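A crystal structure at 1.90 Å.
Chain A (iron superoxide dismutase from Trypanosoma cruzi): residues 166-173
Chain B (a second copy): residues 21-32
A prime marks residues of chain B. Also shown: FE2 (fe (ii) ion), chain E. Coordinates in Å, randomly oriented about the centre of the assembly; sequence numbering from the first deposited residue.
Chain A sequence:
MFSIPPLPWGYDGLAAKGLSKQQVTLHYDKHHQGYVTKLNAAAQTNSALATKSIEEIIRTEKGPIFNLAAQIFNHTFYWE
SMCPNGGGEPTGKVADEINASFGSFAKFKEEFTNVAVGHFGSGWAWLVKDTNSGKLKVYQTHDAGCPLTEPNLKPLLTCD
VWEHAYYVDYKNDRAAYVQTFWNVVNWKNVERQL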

# COMPACT_ATOMS: atom_id res chain seq x y z
N TYR A 166 4.91 0.72 -9.38
CA TYR A 166 6.02 -0.06 -9.91
C TYR A 166 5.76 -1.54 -10.12
O TYR A 166 6.61 -2.22 -10.70
CB TYR A 166 7.25 0.11 -8.99
CG TYR A 166 7.09 -0.36 -7.55
CD1 TYR A 166 7.28 -1.69 -7.19
CD2 TYR A 166 6.77 0.54 -6.55
CE1 TYR A 166 7.15 -2.11 -5.87
CE2 TYR A 166 6.63 0.13 -5.23
CZ TYR A 166 6.82 -1.19 -4.89
OH TYR A 166 6.70 -1.56 -3.59
N TYR A 167 4.62 -2.06 -9.69
CA TYR A 167 4.46 -3.52 -9.66
C TYR A 167 4.41 -4.13 -11.06
O TYR A 167 4.84 -5.26 -11.27
CB TYR A 167 3.24 -3.95 -8.84
CG TYR A 167 3.55 -5.20 -8.06
CD1 TYR A 167 4.23 -5.13 -6.85
CD2 TYR A 167 3.23 -6.46 -8.56
CE1 TYR A 167 4.56 -6.26 -6.13
CE2 TYR A 167 3.55 -7.61 -7.85
CZ TYR A 167 4.22 -7.50 -6.64
OH TYR A 167 4.55 -8.62 -5.93
N VAL A 168 3.88 -3.37 -12.01
CA VAL A 168 3.76 -3.84 -13.39
C VAL A 168 5.14 -4.13 -13.98
O VAL A 168 5.34 -5.19 -14.60
CB VAL A 168 2.98 -2.82 -14.25
CG1 VAL A 168 2.88 -3.27 -15.70
CG2 VAL A 168 1.61 -2.56 -13.64
N ASP A 169 6.09 -3.23 -13.77
CA ASP A 169 7.41 -3.37 -14.39
C ASP A 169 8.42 -4.08 -13.48
O ASP A 169 9.32 -4.76 -13.98
CB ASP A 169 8.00 -2.00 -14.72
CG ASP A 169 7.42 -1.39 -15.96
OD1 ASP A 169 6.49 -1.96 -16.60
OD2 ASP A 169 7.86 -0.31 -16.40
N TYR A 170 8.28 -3.90 -12.17
CA TYR A 170 9.32 -4.28 -11.21
C TYR A 170 8.86 -5.35 -10.22
O TYR A 170 9.68 -5.87 -9.48
CB TYR A 170 9.81 -3.02 -10.47
CG TYR A 170 10.56 -2.11 -11.39
CD1 TYR A 170 11.94 -2.25 -11.57
CD2 TYR A 170 9.89 -1.15 -12.14
CE1 TYR A 170 12.63 -1.45 -12.46
CE2 TYR A 170 10.57 -0.34 -13.03
CZ TYR A 170 11.94 -0.50 -13.18
OH TYR A 170 12.63 0.28 -14.07
N LYS A 171 7.58 -5.68 -10.25
CA LYS A 171 6.96 -6.54 -9.24
C LYS A 171 7.39 -6.06 -7.84
O LYS A 171 7.25 -4.88 -7.54
CB LYS A 171 7.30 -8.02 -9.51
CG LYS A 171 6.72 -8.56 -10.83
CD LYS A 171 7.78 -9.17 -11.73
CE LYS A 171 7.19 -9.69 -13.05
NZ LYS A 171 8.08 -9.35 -14.20
N ASN A 172 7.90 -6.95 -7.00
CA ASN A 172 8.29 -6.61 -5.62
C ASN A 172 9.55 -5.76 -5.47
O ASN A 172 9.85 -5.29 -4.37
CB ASN A 172 8.53 -7.90 -4.82
CG ASN A 172 9.67 -8.71 -5.39
OD1 ASN A 172 10.80 -8.73 -4.86
ND2 ASN A 172 9.41 -9.38 -6.50
N ASP A 173 10.30 -5.58 -6.57
CA ASP A 173 11.63 -4.99 -6.50
C ASP A 173 11.57 -3.46 -6.53
O ASP A 173 11.88 -2.81 -7.54
CB ASP A 173 12.50 -5.52 -7.65
CG ASP A 173 13.99 -5.34 -7.38
OD1 ASP A 173 14.38 -4.53 -6.51
OD2 ASP A 173 14.85 -5.98 -8.02
FE FE2 E . 0.57 -9.57 1.11
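Chain B 21-32: KQQVTLHYDKHH

Chain B lies on chain A as one helix, residues 21-32, packed against a short helix and the turn that follows it. Its 26-32 segment widens into a pi-type turn, where His32′ N hydrogen-bonds to His27′ O at 3.0 Å. On chain A, Tyr167 to Tyr170 are helical. Lys171 then takes positive phi, and a type II' turn runs from Tyr170 to Asp173, closed by Asp173 N to Tyr170 O at 3.0 Å. The closest backbone approach pairs Asn172 CA with Lys30′ CA, 6.8 Å apart.

The one hydrogen bond across the contact joins Tyr167 OH and His31′ NE2 at 2.7 Å. Tyr167 has chi1 at -141°, between wells, and its CA-to-CB bond points toward chain B. His31′ starts sideways, but its m rotamer brings the ring end nearer. The rings meet rim to rim, planes at 22°, so the bond runs edge to edge without stacking.

Leu26′ (m, t) points toward chain A. Its CD1 lies 3.8 Å from Lys171 CG, and its CD2 4.0 Å from Asn172 ND2. The p rotamer of Asn172 sets ND2 3.4 Å from Lys30′ CG; its CB lies 3.6 Å from His31′ NE2. Lys30′ begins toward chain A, but its end leads away. His27′ points away, and its NE2 binds the iron FE at 2.3 Å.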

# COMPACT_ATOMS: atom_id res chain seq x y z
N LYS B 21 -0.77 -18.95 -10.75
CA LYS B 21 0.54 -19.41 -10.32
C LYS B 21 1.49 -18.24 -10.10
O LYS B 21 2.15 -18.17 -9.07
CB LYS B 21 1.12 -20.38 -11.36
CG LYS B 21 2.43 -21.05 -10.95
CD LYS B 21 2.94 -21.96 -12.07
CE LYS B 21 4.06 -22.87 -11.59
NZ LYS B 21 4.84 -23.42 -12.74
N GLN B 22 1.55 -17.31 -11.05
CA GLN B 22 2.47 -16.19 -10.96
C GLN B 22 2.11 -15.27 -9.78
O GLN B 22 2.96 -14.93 -8.99
CB GLN B 22 2.52 -15.37 -12.26
CG GLN B 22 3.63 -14.32 -12.20
CD GLN B 22 3.65 -13.34 -13.35
OE1 GLN B 22 4.63 -12.61 -13.51
NE2 GLN B 22 2.58 -13.31 -14.15
N GLN B 23 0.84 -14.89 -9.68
CA GLN B 23 0.39 -14.00 -8.61
C GLN B 23 0.74 -14.57 -7.24
O GLN B 23 1.24 -13.86 -6.38
CB GLN B 23 -1.12 -13.73 -8.73
CG GLN B 23 -1.72 -12.92 -7.58
CD GLN B 23 -1.19 -11.51 -7.51
OE1 GLN B 23 -1.78 -10.61 -8.09
NE2 GLN B 23 -0.10 -11.31 -6.79
N VAL B 24 0.48 -15.86 -7.06
CA VAL B 24 0.65 -16.52 -5.77
C VAL B 24 2.13 -16.76 -5.48
O VAL B 24 2.59 -16.57 -4.36
CB VAL B 24 -0.13 -17.86 -5.75
CG1 VAL B 24 0.25 -18.70 -4.53
CG2 VAL B 24 -1.63 -17.58 -5.79
N THR B 25 2.87 -17.14 -6.52
CA THR B 25 4.30 -17.37 -6.39
C THR B 25 5.03 -16.11 -5.97
O THR B 25 5.84 -16.14 -5.06
CB THR B 25 4.89 -17.90 -7.72
OG1 THR B 25 4.31 -19.18 -8.03
CG2 THR B 25 6.38 -18.19 -7.56
N LEU B 26 4.78 -14.99 -6.64
CA LEU B 26 5.40 -13.73 -6.24
C LEU B 26 5.05 -13.37 -4.80
O LEU B 26 5.91 -13.01 -4.00
CB LEU B 26 4.98 -12.59 -7.16
CG LEU B 26 5.70 -12.59 -8.51
CD1 LEU B 26 4.99 -11.65 -9.47
CD2 LEU B 26 7.18 -12.20 -8.33
N HIS B 27 3.78 -13.50 -4.48
CA HIS B 27 3.27 -13.12 -3.17
C HIS B 27 3.89 -13.96 -2.06
O HIS B 27 4.28 -13.44 -1.02
CB HIS B 27 1.75 -13.29 -3.16
CG HIS B 27 1.06 -12.56 -2.07
ND1 HIS B 27 -0.30 -12.37 -2.05
CD2 HIS B 27 1.54 -11.96 -0.94
CE1 HIS B 27 -0.64 -11.69 -0.97
NE2 HIS B 27 0.46 -11.42 -0.28
N TYR B 28 4.02 -15.27 -2.28
CA TYR B 28 4.58 -16.17 -1.27
C TYR B 28 6.12 -16.14 -1.24
O TYR B 28 6.72 -16.00 -0.17
CB TYR B 28 4.09 -17.62 -1.50
CG TYR B 28 4.55 -18.58 -0.42
CD1 TYR B 28 3.76 -18.85 0.69
CD2 TYR B 28 5.79 -19.24 -0.52
CE1 TYR B 28 4.18 -19.71 1.67
CE2 TYR B 28 6.21 -20.12 0.45
CZ TYR B 28 5.40 -20.35 1.55
OH TYR B 28 5.81 -21.22 2.52
N ASP B 29 6.76 -16.30 -2.40
CA ASP B 29 8.23 -16.39 -2.46
C ASP B 29 8.95 -15.06 -2.20
O ASP B 29 10.04 -15.04 -1.63
CB ASP B 29 8.70 -16.92 -3.81
CG ASP B 29 8.49 -18.41 -3.97
OD1 ASP B 29 8.17 -19.11 -2.97
OD2 ASP B 29 8.60 -18.98 -5.07
N LYS B 30 8.35 -13.96 -2.65
CA LYS B 30 8.99 -12.66 -2.53
C LYS B 30 8.52 -11.93 -1.27
O LYS B 30 9.33 -11.62 -0.40
CB LYS B 30 8.79 -11.83 -3.80
CG LYS B 30 9.31 -12.49 -5.09
CD LYS B 30 10.84 -12.62 -5.12
CE LYS B 30 11.38 -13.03 -6.50
NZ LYS B 30 12.51 -14.01 -6.41
N HIS B 31 7.23 -11.67 -1.14
CA HIS B 31 6.74 -10.88 -0.01
C HIS B 31 6.74 -11.67 1.30
O HIS B 31 7.40 -11.27 2.26
CB HIS B 31 5.36 -10.30 -0.30
CG HIS B 31 5.36 -9.32 -1.43
ND1 HIS B 31 5.62 -7.98 -1.25
CD2 HIS B 31 5.16 -9.49 -2.76
CE1 HIS B 31 5.56 -7.37 -2.42
NE2 HIS B 31 5.29 -8.26 -3.35
N HIS B 32 6.03 -12.79 1.34
CA HIS B 32 5.85 -13.52 2.61
C HIS B 32 7.18 -14.06 3.13
O HIS B 32 7.59 -13.73 4.23
CB HIS B 32 4.83 -14.66 2.45
CG HIS B 32 4.33 -15.21 3.75
ND1 HIS B 32 3.51 -16.31 3.81
CD2 HIS B 32 4.54 -14.83 5.04
CE1 HIS B 32 3.22 -16.58 5.08
NE2 HIS B 32 3.84 -15.69 5.84
O HOH W 1 0.28 -7.88 2.61